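Local coordinates for beta-galactosidase (Trichoderma reesei, PDB 3OG2), which probably hydrolyses terminal non-reducing beta-D-galactose residues from beta-D-galactosides, as a glycoprotein member of glycoside hydrolase family 35, at residues A[73-78]-A[99-104]; A[119-124]-A[320-325]; A[177-182]-A[276-281]. All blocks are in the same frame, centred on the assembly; numbering follows the deposited sequence.

Contact 1. Residues A[73-78]-A[99-104]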
ATOM      1  N   VAL A  73       1.702  12.048   1.406  1.00  6.01           N
ATOM      2  CA  VAL A  73       1.814  10.678   0.921  1.00  6.10           C
ATOM      3  C   VAL A  73       3.304  10.408   0.691  1.00  6.10           C
ATOM      4  O   VAL A  73       4.025  11.252   0.158  1.00  7.30           O
ATOM      5  CB  VAL A  73       0.980  10.485  -0.362  1.00  7.02           C
ATOM      6  CG1 VAL A  73       1.427   9.280  -1.194  1.00  8.01           C
ATOM      7  CG2 VAL A  73      -0.490  10.312   0.094  1.00  8.54           C
ATOM      8  N   SER A  74       3.687   9.187   1.065  1.00  6.39           N
ATOM      9  CA  SER A  74       5.022   8.672   0.790  1.00  6.48           C
ATOM     10  C   SER A  74       4.957   7.628  -0.302  1.00  5.98           C
ATOM     11  O   SER A  74       4.054   6.807  -0.275  1.00  7.41           O
ATOM     12  CB  SER A  74       5.523   8.052   2.109  1.00  7.80           C
ATOM     13  OG  SER A  74       6.756   7.366   1.921  1.00  8.69           O
ATOM     14  N   PHE A  75       5.905   7.688  -1.260  1.00  6.60           N
ATOM     15  CA  PHE A  75       5.820   6.749  -2.371  1.00  6.39           C
ATOM     16  C   PHE A  75       7.192   6.236  -2.747  1.00  6.10           C
ATOM     17  O   PHE A  75       8.183   6.966  -2.696  1.00  7.24           O
ATOM     18  CB  PHE A  75       5.164   7.378  -3.588  1.00  7.46           C
ATOM     19  CG  PHE A  75       5.955   8.494  -4.269  1.00  6.54           C
ATOM     20  CD1 PHE A  75       5.958   9.809  -3.786  1.00  7.55           C
ATOM     21  CD2 PHE A  75       6.720   8.197  -5.404  1.00  8.01           C
ATOM     22  CE1 PHE A  75       6.689  10.805  -4.455  1.00  7.29           C
ATOM     23  CE2 PHE A  75       7.425   9.203  -6.069  1.00  8.78           C
ATOM     24  CZ  PHE A  75       7.409  10.500  -5.593  1.00  8.68           C
ATOM     25  N   TYR A  76       7.220   4.980  -3.186  1.00  6.78           N
ATOM     26  CA  TYR A  76       8.393   4.399  -3.818  1.00  6.35           C
ATOM     27  C   TYR A  76       8.299   4.607  -5.324  1.00  5.72           C
ATOM     28  O   TYR A  76       7.183   4.725  -5.885  1.00  6.90           O
ATOM     29  CB  TYR A  76       8.471   2.895  -3.532  1.00  7.27           C
ATOM     30  CG  TYR A  76       9.029   2.501  -2.181  1.00  6.31           C
ATOM     31  CD1 TYR A  76      10.175   3.100  -1.613  1.00  6.39           C
ATOM     32  CD2 TYR A  76       8.418   1.423  -1.523  1.00  7.40           C
ATOM     33  CE1 TYR A  76      10.655   2.643  -0.369  1.00  6.64           C
ATOM     34  CE2 TYR A  76       8.903   0.981  -0.302  1.00  7.11           C
ATOM     35  CZ  TYR A  76      10.013   1.597   0.256  1.00  6.71           C
ATOM     36  OH  TYR A  76      10.436   1.131   1.473  1.00  7.69           O
ATOM     37  N   VAL A  77       9.470   4.526  -5.960  1.00  6.22           N
ATOM     38  CA  VAL A  77       9.563   4.326  -7.417  1.00  7.02           C
ATOM     39  C   VAL A  77      10.290   3.015  -7.635  1.00  6.52           C
ATOM     40  O   VAL A  77      11.290   2.760  -6.920  1.00  7.47           O
ATOM     41  CB  VAL A  77      10.304   5.470  -8.115  1.00  7.98           C
ATOM     42  CG1 VAL A  77      10.292   5.221  -9.622  1.00  8.13           C
ATOM     43  CG2 VAL A  77       9.729   6.823  -7.745  1.00  8.51           C
ATOM     44  N   ASP A  78       9.809   2.171  -8.551  1.00  7.15           N
ATOM     45  CA  ASP A  78      10.399   0.856  -8.794  1.00  7.28           C
ATOM     46  C   ASP A  78      11.270   0.911 -10.034  1.00  6.54           C
ATOM     47  O   ASP A  78      10.772   0.935 -11.182  1.00  7.30           O
ATOM     48  CB  ASP A  78       9.240  -0.149  -8.939  1.00  7.51           C
ATOM     49  CG  ASP A  78       9.711  -1.554  -9.111  1.00  7.13           C
ATOM     50  OD1 ASP A  78      10.913  -1.858  -9.221  1.00  8.93           O
ATOM     51  OD2 ASP A  78       8.802  -2.476  -9.133  1.00  9.31           O
ATOM     52  N   PRO A  99       1.053  12.295 -13.549  1.00  9.51           N
ATOM     53  CA  PRO A  99      -0.330  12.308 -13.016  1.00  9.82           C
ATOM     54  C   PRO A  99      -0.417  12.129 -11.515  1.00  8.35           C
ATOM     55  O   PRO A  99      -1.358  12.567 -10.868  1.00  9.90           O
ATOM     56  CB  PRO A  99      -0.972  11.094 -13.714  1.00 12.34           C
ATOM     57  CG  PRO A  99      -0.156  10.943 -14.994  1.00 12.15           C
ATOM     58  CD  PRO A  99       1.260  11.164 -14.481  1.00 11.12           C
ATOM     59  N   PHE A 100       0.563  11.463 -10.924  1.00  8.57           N
ATOM     60  CA  PHE A 100       0.637  11.261  -9.492  1.00  8.40           C
ATOM     61  C   PHE A 100       0.937  12.625  -8.843  1.00  8.16           C
ATOM     62  O   PHE A 100       0.236  13.013  -7.890  1.00  8.50           O
ATOM     63  CB  PHE A 100       1.695  10.207  -9.186  1.00  8.64           C
ATOM     64  CG  PHE A 100       1.698   9.703  -7.751  1.00  8.04           C
ATOM     65  CD1 PHE A 100       0.736   8.798  -7.378  1.00  9.87           C
ATOM     66  CD2 PHE A 100       2.676  10.077  -6.843  1.00 10.66           C
ATOM     67  CE1 PHE A 100       0.768   8.219  -6.126  1.00 13.15           C
ATOM     68  CE2 PHE A 100       2.692   9.529  -5.556  1.00 10.77           C
ATOM     69  CZ  PHE A 100       1.717   8.603  -5.183  1.00 13.70           C
ATOM     70  N   PHE A 101       1.954  13.339  -9.341  1.00  7.81           N
ATOM     71  CA  PHE A 101       2.224  14.686  -8.822  1.00  8.02           C
ATOM     72  C   PHE A 101       1.038  15.632  -8.973  1.00  7.75           C
ATOM     73  O   PHE A 101       0.721  16.398  -8.064  1.00  8.30           O
ATOM     74  CB  PHE A 101       3.436  15.282  -9.517  1.00  8.39           C
ATOM     75  CG  PHE A 101       4.758  14.536  -9.355  1.00  8.63           C
ATOM     76  CD1 PHE A 101       5.083  13.855  -8.184  1.00 11.09           C
ATOM     77  CD2 PHE A 101       5.681  14.521 -10.400  1.00  9.48           C
ATOM     78  CE1 PHE A 101       6.275  13.172  -8.032  1.00 11.18           C
ATOM     79  CE2 PHE A 101       6.913  13.842 -10.240  1.00 10.10           C
ATOM     80  CZ  PHE A 101       7.198  13.182  -9.052  1.00 10.39           C
ATOM     81  N   GLU A 102       0.413  15.569 -10.167  1.00  8.69           N
ATOM     82  CA  GLU A 102      -0.735  16.448 -10.414  1.00  9.78           C
ATOM     83  C   GLU A 102      -1.882  16.153  -9.474  1.00  8.85           C
ATOM     84  O   GLU A 102      -2.542  17.103  -8.979  1.00 10.25           O
ATOM     85  CB  GLU A 102      -1.152  16.332 -11.892  1.00 12.05           C
ATOM     86  CG  GLU A 102      -0.063  16.924 -12.798  1.00 20.97           C
ATOM     87  CD  GLU A 102      -0.443  16.979 -14.256  1.00 41.03           C
ATOM     88  OE1 GLU A 102      -1.598  16.583 -14.556  1.00 74.04           O
ATOM     89  OE2 GLU A 102       0.391  17.410 -15.100  1.00 44.51           O
ATOM     90  N   ALA A 103      -2.122  14.865  -9.231  1.00  8.79           N
ATOM     91  CA  ALA A 103      -3.207  14.527  -8.318  1.00  9.04           C
ATOM     92  C   ALA A 103      -2.881  14.997  -6.897  1.00  8.15           C
ATOM     93  O   ALA A 103      -3.764  15.403  -6.164  1.00  8.83           O
ATOM     94  CB  ALA A 103      -3.467  13.024  -8.306  1.00 10.91           C
ATOM     95  N   ALA A 104      -1.615  14.919  -6.491  1.00  8.01           N
ATOM     96  CA  ALA A 104      -1.239  15.393  -5.152  1.00  7.81           C
ATOM     97  C   ALA A 104      -1.547  16.879  -5.029  1.00  7.33           C
ATOM     98  O   ALA A 104      -2.157  17.344  -4.063  1.00  8.35           O
ATOM     99  CB  ALA A 104       0.252  15.138  -4.874  1.00  8.63           C
TER
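The layer of helices around the TIM barrel meets the barrel wall here: Phe-75 of strand 72-76 packs against Phe-100 and Phe-101 of helix 98-107. The pair of phenyl rings Phe-75 and Phe-100 forms a T-shaped (edge-to-face) stack, with centroids 5.2 Å apart and planes inclined at 64°. The edge belongs to Phe-100, whose CE2 comes down over one face of Phe-75 and lies 3.7 Å from its CG. The CG of Phe-75 sits between the backbone N and the carbonyl carbon (chi1 67°), which sends the ring out across the strand direction, with a face toward Phe-100. Phe-101 approaches the far end of the same ring, its CE1 being 3.8 Å from Phe-75 CZ, which falls at the edge of the Phe-101 ring and near its plane.

Strand 72-76, helix 98-107 and the parallel neighbouring strand 110-116 make up one beta-alpha-beta crossover. The short axes of strand 73-76 and helix 99-104 bear this out, running antiparallel with a closest approach of 11.6 Å. Closer to the start of the strand, Val-73 CG1 rests 4.1 Å from Phe-100 CZ. Tyr-58 and Phe-62 also meet the Phe-100 ring, so the contact belongs to a larger apolar layer. Ser-74 points away from the helix and toward the barrel interior, where its OG bonds Glu-46.

Contact 2. Residues A[119-124]-A[320-325]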
ATOM      1  N   ILE A 119      14.480  -0.307  -3.013  1.00  6.91           N
ATOM      2  CA  ILE A 119      13.283   0.041  -2.256  1.00  6.76           C
ATOM      3  C   ILE A 119      12.732  -1.106  -1.407  1.00  6.31           C
ATOM      4  O   ILE A 119      11.910  -0.851  -0.526  1.00  6.94           O
ATOM      5  CB  ILE A 119      12.137   0.580  -3.186  1.00  6.24           C
ATOM      6  CG1 ILE A 119      11.685  -0.430  -4.229  1.00  6.56           C
ATOM      7  CG2 ILE A 119      12.545   1.923  -3.803  1.00  7.39           C
ATOM      8  CD1 ILE A 119      10.389  -0.054  -4.923  1.00  6.84           C
ATOM      9  N   ASN A 120      13.146  -2.353  -1.643  1.00  6.65           N
ATOM     10  CA  ASN A 120      12.594  -3.528  -0.924  1.00  6.69           C
ATOM     11  C   ASN A 120      11.134  -3.669  -1.347  1.00  5.68           C
ATOM     12  O   ASN A 120      10.892  -4.126  -2.469  1.00  7.33           O
ATOM     13  CB  ASN A 120      12.826  -3.389   0.597  1.00  8.00           C
ATOM     14  CG  ASN A 120      12.877  -4.744   1.264  1.00  8.23           C
ATOM     15  OD1 ASN A 120      13.717  -5.615   0.893  1.00  9.20           O
ATOM     16  ND2 ASN A 120      11.993  -5.013   2.213  1.00  9.76           N
ATOM     17  N   ALA A 121      10.171  -3.255  -0.519  1.00  6.46           N
ATOM     18  CA  ALA A 121       8.803  -3.016  -0.975  1.00  6.62           C
ATOM     19  C   ALA A 121       8.022  -4.233  -1.380  1.00  6.48           C
ATOM     20  O   ALA A 121       6.893  -4.140  -1.911  1.00  6.91           O
ATOM     21  CB  ALA A 121       8.751  -1.998  -2.127  1.00  7.14           C
ATOM     22  N   GLU A 122       8.554  -5.417  -1.101  1.00  6.91           N
ATOM     23  CA  GLU A 122       7.934  -6.674  -1.558  1.00  6.40           C
ATOM     24  C   GLU A 122       7.703  -6.695  -3.078  1.00  6.83           C
ATOM     25  O   GLU A 122       6.793  -7.324  -3.594  1.00  7.29           O
ATOM     26  CB  GLU A 122       6.637  -6.975  -0.797  1.00  7.54           C
ATOM     27  CG  GLU A 122       6.941  -7.368   0.676  1.00  8.24           C
ATOM     28  CD  GLU A 122       7.297  -6.178   1.549  1.00  7.91           C
ATOM     29  OE1 GLU A 122       6.454  -5.235   1.678  1.00 10.12           O
ATOM     30  OE2 GLU A 122       8.388  -6.191   2.182  1.00 10.35           O
ATOM     31  N   VAL A 123       8.596  -6.004  -3.807  1.00  6.70           N
ATOM     32  CA  VAL A 123       8.578  -6.014  -5.265  1.00  7.01           C
ATOM     33  C   VAL A 123       9.746  -6.883  -5.760  1.00  6.10           C
ATOM     34  O   VAL A 123      10.749  -7.093  -5.050  1.00  6.75           O
ATOM     35  CB  VAL A 123       8.662  -4.634  -5.939  1.00  6.98           C
ATOM     36  CG1 VAL A 123       7.491  -3.759  -5.448  1.00  8.02           C
ATOM     37  CG2 VAL A 123      10.005  -3.928  -5.770  1.00  8.64           C
ATOM     38  N   SER A 124       9.610  -7.352  -7.008  1.00  6.28           N
ATOM     39  CA  SER A 124      10.651  -8.192  -7.598  1.00  6.89           C
ATOM     40  C   SER A 124      12.003  -7.450  -7.537  1.00  6.25           C
ATOM     41  O   SER A 124      12.100  -6.282  -7.924  1.00  7.60           O
ATOM     42  CB  SER A 124      10.287  -8.483  -9.057  1.00  7.62           C
ATOM     43  OG  SER A 124      11.258  -9.390  -9.582  1.00  7.99           O
ATOM     44  N   ASN A 320       4.522   8.166   9.037  1.00  6.48           N
ATOM     45  CA  ASN A 320       4.009   7.628   7.786  1.00  6.43           C
ATOM     46  C   ASN A 320       3.557   6.189   7.987  1.00  6.05           C
ATOM     47  O   ASN A 320       4.283   5.387   8.571  1.00  8.59           O
ATOM     48  CB  ASN A 320       5.087   7.690   6.714  1.00  7.07           C
ATOM     49  CG  ASN A 320       4.640   7.056   5.397  1.00  7.27           C
ATOM     50  OD1 ASN A 320       3.635   7.476   4.799  1.00  8.07           O
ATOM     51  ND2 ASN A 320       5.339   6.044   4.924  1.00  8.14           N
ATOM     52  N   ILE A 321       2.351   5.918   7.507  1.00  6.66           N
ATOM     53  CA  ILE A 321       1.720   4.610   7.676  1.00  6.61           C
ATOM     54  C   ILE A 321       1.905   3.750   6.445  1.00  6.46           C
ATOM     55  O   ILE A 321       1.435   4.067   5.351  1.00  6.43           O
ATOM     56  CB  ILE A 321       0.201   4.790   7.954  1.00  7.26           C
ATOM     57  CG1 ILE A 321      -0.067   5.698   9.184  1.00  8.48           C
ATOM     58  CG2 ILE A 321      -0.504   3.425   8.092  1.00  8.40           C
ATOM     59  CD1 ILE A 321       0.739   5.273  10.423  1.00 10.07           C
ATOM     60  N   TYR A 322       2.687   2.640   6.613  1.00  6.24           N
ATOM     61  CA  TYR A 322       3.050   1.739   5.506  1.00  6.42           C
ATOM     62  C   TYR A 322       2.193   0.495   5.698  1.00  5.98           C
ATOM     63  O   TYR A 322       2.463  -0.206   6.703  1.00  6.53           O
ATOM     64  CB  TYR A 322       4.563   1.435   5.586  1.00  6.66           C
ATOM     65  CG  TYR A 322       5.013   0.627   4.384  1.00  6.48           C
ATOM     66  CD1 TYR A 322       4.686  -0.716   4.198  1.00  6.33           C
ATOM     67  CD2 TYR A 322       5.786   1.210   3.366  1.00  7.43           C
ATOM     68  CE1 TYR A 322       5.087  -1.436   3.118  1.00  7.05           C
ATOM     69  CE2 TYR A 322       6.212   0.509   2.243  1.00  7.07           C
ATOM     70  CZ  TYR A 322       5.853  -0.811   2.126  1.00  7.00           C
ATOM     71  OH  TYR A 322       6.220  -1.518   1.006  1.00  8.16           O
ATOM     72  N   MET A 323       1.339   0.055   4.792  1.00  6.99           N
ATOM     73  CA  MET A 323       0.783   0.809   3.662  1.00  6.92           C
ATOM     74  C   MET A 323      -0.497   1.534   4.119  1.00  6.41           C
ATOM     75  O   MET A 323      -1.162   1.086   5.068  1.00  7.16           O
ATOM     76  CB  MET A 323       0.355  -0.153   2.556  1.00  7.15           C
ATOM     77  CG  MET A 323       1.520  -0.935   1.908  1.00  7.61           C
ATOM     78  SD  MET A 323       2.772   0.131   1.173  1.00  7.06           S
ATOM     79  CE  MET A 323       1.885   0.800  -0.236  1.00  7.74           C
ATOM     80  N   THR A 324      -0.864   2.582   3.401  1.00  6.74           N
ATOM     81  CA  THR A 324      -2.205   3.159   3.544  1.00  6.34           C
ATOM     82  C   THR A 324      -3.106   2.690   2.413  1.00  6.25           C
ATOM     83  O   THR A 324      -4.247   2.335   2.676  1.00  7.49           O
ATOM     84  CB  THR A 324      -2.096   4.679   3.659  1.00  7.39           C
ATOM     85  OG1 THR A 324      -1.385   4.970   4.900  1.00  7.77           O
ATOM     86  CG2 THR A 324      -3.448   5.348   3.773  1.00  8.45           C
ATOM     87  N   PHE A 325      -2.605   2.653   1.192  1.00  6.96           N
ATOM     88  CA  PHE A 325      -3.281   1.993   0.081  1.00  6.65           C
ATOM     89  C   PHE A 325      -2.225   1.078  -0.558  1.00  6.79           C
ATOM     90  O   PHE A 325      -1.183   1.626  -0.977  1.00  7.41           O
ATOM     91  CB  PHE A 325      -3.842   2.999  -0.938  1.00  7.18           C
ATOM     92  CG  PHE A 325      -4.231   2.281  -2.235  1.00  6.52           C
ATOM     93  CD1 PHE A 325      -5.335   1.450  -2.283  1.00  7.39           C
ATOM     94  CD2 PHE A 325      -3.441   2.477  -3.378  1.00  8.58           C
ATOM     95  CE1 PHE A 325      -5.665   0.797  -3.473  1.00  7.93           C
ATOM     96  CE2 PHE A 325      -3.788   1.818  -4.550  1.00 10.77           C
ATOM     97  CZ  PHE A 325      -4.902   0.997  -4.596  1.00  9.31           C
TER
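The Tyr-322 ring and the Glu-122 carboxylate stand nearly perpendicular, their planes 82° apart, and the carboxylate comes to the hydroxyl end of the ring from an oblique direction. One face of the ring carries the sulfur of the next residue in the chain: Met-323 SD lies 3.3 Å above the plane and over its centre, a Met-aromatic contact. The ring of Tyr-344 adds an edge-to-face partner. This is the C-terminal end of the TIM barrel strands, where the substrate pocket lies and the loop after strand 110-116 faces the end of strand 318-321; Ile-119 to Glu-122 bind beta-D-galactose in another structure of this enzyme.

Across the contact the phenol oxygen does all the touching. Tyr-322 OH is 3.6 Å from Ala-121 CA and 4.1 Å from Ala-121 CB, and it stays 3.8 Å from Glu-122 OE1, too far for a hydrogen bond. Tyr-342 spans that gap, since its hydroxyl bonds both Glu-122 OE1 and Tyr-322 OH, which ties the two polar ends together through a third group. The other carboxylate oxygen, Glu-122 OE2, bonds a glycerol in the sugar pocket. The tyrosine reaches the loop because its CG is anti to the backbone N (chi1 -174°), while the glutamate chain bends at its second torsion and brings its carboxylate back beside the phenol.

Between Tyr-322 and Met-323 the peptide is cis although no proline follows, a feature also found at the end of the eighth barrel strand in other clan GH-A glycosidases. Just beyond this corner Thr-324 OG1 donates to Ile-321 O at 3.0 Å, from a position 38° out of the carbonyl plane.

Contact 3. Residues A[177-182]-A[276-281]. With GOL (glycerol), chain G.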
ATOM      1  N   PRO A 177      16.895   8.848   0.328  1.00  8.14           N
ATOM      2  CA  PRO A 177      17.859   8.105  -0.435  1.00  8.75           C
ATOM      3  C   PRO A 177      17.994   6.683   0.141  1.00  7.94           C
ATOM      4  O   PRO A 177      18.014   6.532   1.366  1.00  9.79           O
ATOM      5  CB  PRO A 177      19.163   8.893  -0.205  1.00 11.27           C
ATOM      6  CG  PRO A 177      18.988   9.614   1.101  1.00 18.29           C
ATOM      7  CD  PRO A 177      17.532   9.659   1.427  1.00  9.70           C
ATOM      8  N   GLU A 178      18.127   5.664  -0.728  1.00  8.24           N
ATOM      9  CA  GLU A 178      18.351   4.283  -0.213  1.00  8.91           C
ATOM     10  C   GLU A 178      17.100   3.803   0.529  1.00  8.88           C
ATOM     11  O   GLU A 178      16.008   4.415   0.406  1.00  8.85           O
ATOM     12  CB  GLU A 178      19.650   4.166   0.628  1.00  9.12           C
ATOM     13  CG  GLU A 178      20.726   3.289  -0.024  1.00  9.09           C
ATOM     14  CD  GLU A 178      20.470   1.806   0.095  1.00  8.80           C
ATOM     15  OE1 GLU A 178      19.585   1.403   0.913  1.00 10.07           O
ATOM     16  OE2 GLU A 178      21.146   0.968  -0.573  1.00  9.35           O
ATOM     17  N   ASN A 179      17.192   2.716   1.274  1.00  7.95           N
ATOM     18  CA  ASN A 179      16.009   2.202   1.990  1.00  7.23           C
ATOM     19  C   ASN A 179      16.480   1.248   3.073  1.00  6.77           C
ATOM     20  O   ASN A 179      17.052   0.205   2.716  1.00  7.95           O
ATOM     21  CB  ASN A 179      15.062   1.483   1.021  1.00  8.17           C
ATOM     22  CG  ASN A 179      13.820   1.033   1.787  1.00  7.94           C
ATOM     23  OD1 ASN A 179      12.971   1.941   2.001  1.00  8.47           O
ATOM     24  ND2 ASN A 179      13.661  -0.180   2.266  1.00  9.09           N
ATOM     25  N   GLU A 180      16.227   1.564   4.330  1.00  6.92           N
ATOM     26  CA  GLU A 180      16.589   0.666   5.433  1.00  7.80           C
ATOM     27  C   GLU A 180      18.036   0.169   5.294  1.00  7.39           C
ATOM     28  O   GLU A 180      18.343  -1.029   5.379  1.00  9.95           O
ATOM     29  CB  GLU A 180      15.626  -0.528   5.595  1.00  9.15           C
ATOM     30  CG  GLU A 180      14.255  -0.043   6.053  1.00 10.73           C
ATOM     31  CD  GLU A 180      13.334  -1.084   6.582  1.00 13.41           C
ATOM     32  OE1 GLU A 180      13.535  -2.288   6.316  1.00 18.86           O
ATOM     33  OE2 GLU A 180      12.305  -0.773   7.278  1.00 15.92           O
ATOM     34  N   TYR A 181      18.921   1.147   5.119  1.00  8.17           N
ATOM     35  CA  TYR A 181      20.368   0.836   5.068  1.00  8.82           C
ATOM     36  C   TYR A 181      20.836   0.666   6.493  1.00  8.37           C
ATOM     37  O   TYR A 181      21.226   1.658   7.136  1.00 10.00           O
ATOM     38  CB  TYR A 181      21.090   1.964   4.284  1.00  9.06           C
ATOM     39  CG  TYR A 181      22.578   1.639   4.168  1.00  8.33           C
ATOM     40  CD1 TYR A 181      23.026   0.638   3.292  1.00  9.16           C
ATOM     41  CD2 TYR A 181      23.533   2.323   4.920  1.00  8.88           C
ATOM     42  CE1 TYR A 181      24.384   0.352   3.198  1.00  8.96           C
ATOM     43  CE2 TYR A 181      24.868   2.037   4.820  1.00  9.34           C
ATOM     44  CZ  TYR A 181      25.279   1.057   3.958  1.00  9.03           C
ATOM     45  OH  TYR A 181      26.636   0.766   3.877  1.00 10.56           O
ATOM     46  N   SER A 182      20.704  -0.564   7.024  1.00  9.66           N
ATOM     47  CA  SER A 182      20.674  -0.707   8.478  1.00 10.60           C
ATOM     48  C   SER A 182      21.554  -1.815   9.034  1.00 12.13           C
ATOM     49  O   SER A 182      21.789  -1.829  10.256  1.00 12.32           O
ATOM     50  CB  SER A 182      19.229  -1.011   8.907  1.00 11.80           C
ATOM     51  OG  SER A 182      18.439   0.133   8.520  1.00 11.47           O
ATOM     52  N   LEU A 276       8.975   8.593  12.146  1.00  6.73           N
ATOM     53  CA  LEU A 276       8.720   7.199  11.847  1.00  6.07           C
ATOM     54  C   LEU A 276       8.361   7.181  10.352  1.00  6.44           C
ATOM     55  O   LEU A 276       7.236   7.475   9.957  1.00  7.60           O
ATOM     56  CB  LEU A 276       7.585   6.605  12.689  1.00  8.48           C
ATOM     57  CG  LEU A 276       7.955   6.485  14.171  1.00  9.45           C
ATOM     58  CD1 LEU A 276       6.715   6.089  14.981  1.00  9.63           C
ATOM     59  CD2 LEU A 276       9.088   5.474  14.365  1.00 10.31           C
ATOM     60  N   VAL A 277       9.358   6.885   9.541  1.00  6.36           N
ATOM     61  CA  VAL A 277       9.188   6.990   8.089  1.00  7.02           C
ATOM     62  C   VAL A 277       8.385   5.818   7.559  1.00  7.15           C
ATOM     63  O   VAL A 277       7.734   5.887   6.527  1.00  8.32           O
ATOM     64  CB  VAL A 277      10.587   7.100   7.426  1.00  7.31           C
ATOM     65  CG1 VAL A 277      10.503   7.024   5.899  1.00 10.01           C
ATOM     66  CG2 VAL A 277      11.137   8.441   7.875  1.00  9.97           C
ATOM     67  N   GLU A 278       8.366   4.665   8.260  1.00  7.83           N
ATOM     68  CA  GLU A 278       7.410   3.590   7.985  1.00  7.13           C
ATOM     69  C   GLU A 278       6.945   3.055   9.327  1.00  6.64           C
ATOM     70  O   GLU A 278       7.785   2.559  10.108  1.00  9.16           O
ATOM     71  CB  GLU A 278       7.954   2.383   7.237  1.00  8.27           C
ATOM     72  CG  GLU A 278       8.568   2.776   5.880  1.00  8.97           C
ATOM     73  CD  GLU A 278       9.288   1.579   5.308  1.00  9.81           C
ATOM     74  OE1 GLU A 278       9.059   0.405   5.713  1.00 10.75           O
ATOM     75  OE2 GLU A 278      10.120   1.775   4.395  1.00 10.96           O
ATOM     76  N   PHE A 279       5.658   3.148   9.588  1.00  6.41           N
ATOM     77  CA  PHE A 279       5.100   2.500  10.768  1.00  6.56           C
ATOM     78  C   PHE A 279       3.973   1.585  10.304  1.00  6.37           C
ATOM     79  O   PHE A 279       3.164   1.955   9.446  1.00  7.56           O
ATOM     80  CB  PHE A 279       4.620   3.522  11.805  1.00  7.05           C
ATOM     81  CG  PHE A 279       4.290   2.762  13.100  1.00  7.18           C
ATOM     82  CD1 PHE A 279       5.319   2.367  13.978  1.00  8.69           C
ATOM     83  CD2 PHE A 279       2.979   2.419  13.393  1.00  7.57           C
ATOM     84  CE1 PHE A 279       4.992   1.638  15.118  1.00  8.58           C
ATOM     85  CE2 PHE A 279       2.681   1.702  14.537  1.00  7.50           C
ATOM     86  CZ  PHE A 279       3.673   1.289  15.387  1.00  8.36           C
ATOM     87  N   GLN A 280       3.895   0.394  10.892  1.00  7.24           N
ATOM     88  CA  GLN A 280       2.955  -0.632  10.477  1.00  6.97           C
ATOM     89  C   GLN A 280       1.523  -0.151  10.289  1.00  6.77           C
ATOM     90  O   GLN A 280       0.862   0.357  11.217  1.00  7.95           O
ATOM     91  CB  GLN A 280       3.004  -1.710  11.577  1.00  8.07           C
ATOM     92  CG  GLN A 280       2.167  -2.934  11.233  1.00  9.23           C
ATOM     93  CD  GLN A 280       2.685  -4.176  11.942  1.00  8.06           C
ATOM     94  OE1 GLN A 280       3.332  -4.111  13.002  1.00  9.79           O
ATOM     95  NE2 GLN A 280       2.424  -5.329  11.332  1.00  9.55           N
ATOM     96  N   GLY A 281       1.043  -0.388   9.065  1.00  7.02           N
ATOM     97  CA  GLY A 281      -0.351  -0.173   8.691  1.00  7.27           C
ATOM     98  C   GLY A 281      -1.020  -1.440   8.184  1.00  6.33           C
ATOM     99  O   GLY A 281      -2.174  -1.337   7.716  1.00  7.89           O
TER
HETATM  100  C1  GOL G1048       8.607  -2.822   3.250  1.00 14.19           C
HETATM  101  O1  GOL G1048       9.350  -4.047   3.296  1.00 11.70           O
HETATM  102  C2  GOL G1048       9.536  -1.621   3.115  1.00 12.36           C
HETATM  103  O2  GOL G1048      10.111  -1.677   1.856  1.00 12.37           O
HETATM  104  C3  GOL G1048      10.618  -1.630   4.187  1.00 12.53           C
HETATM  105  O3  GOL G1048      11.389  -0.419   3.991  1.00 12.14           O
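Glycerol O3 is gripped from two sides of the cleft, taking a hydrogen bond from Asn-179 ND2 (2.9 Å, N-H...O 167°) and giving one to Glu-278 OE2 at 2.6 Å. The amide and the carboxylate that share it are close to coplanar, their planes 20° apart. No direct bond joins them: Asn-179 OD1 lies 3.7 Å from Glu-278 OE2 and is bonded instead to Tyr-76 OH. Because glycerol O3 spends its proton on Glu-278, it can only accept from Asn-179, which is consistent with the NH2 facing it. Glu-278 projects from the corner of strand 275-280 with an extended chain, and its carboxylate is held by a salt bridge from OE2 to Arg-114 and a hydrogen bond from OE1 to Tyr-240.

Glu-180 enters beside them, its CD 3.3 Å from glycerol O3 and its OE2 3.8 Å from Glu-278 OE1, without a bond to either; Trp-791 holds its other oxygen. Asn-179, Glu-180 and Glu-278 all bind beta-D-galactose in another structure of the enzyme. A hydroxyl that accepts from an amide and donates to a carboxylate is consistent with glycerol standing in for a sugar hydroxyl.

In the fold
All three contacts are buried in the TIM-barrel domain, contact 1 outside the barrel wall and contacts 2 and 3 together at the pocket end. Contact 1 is apolar and lies between the barrel and its outer helices, whereas contacts 2 and 3 are polar and line the galactose pocket at the strand ends. The latter two also share the sheet: strands 318-321 and 275-280 are parallel neighbours, probably bonded at Asn-320 O to Phe-279 N, 2.8 Å. Contact 3 is nested inside the loop closed by contact 2. Strand 72-76 serves both environments, as Phe-75 faces the helix while Tyr-76 reaches the pocket, where its ring touches Ala-121 of contact 2.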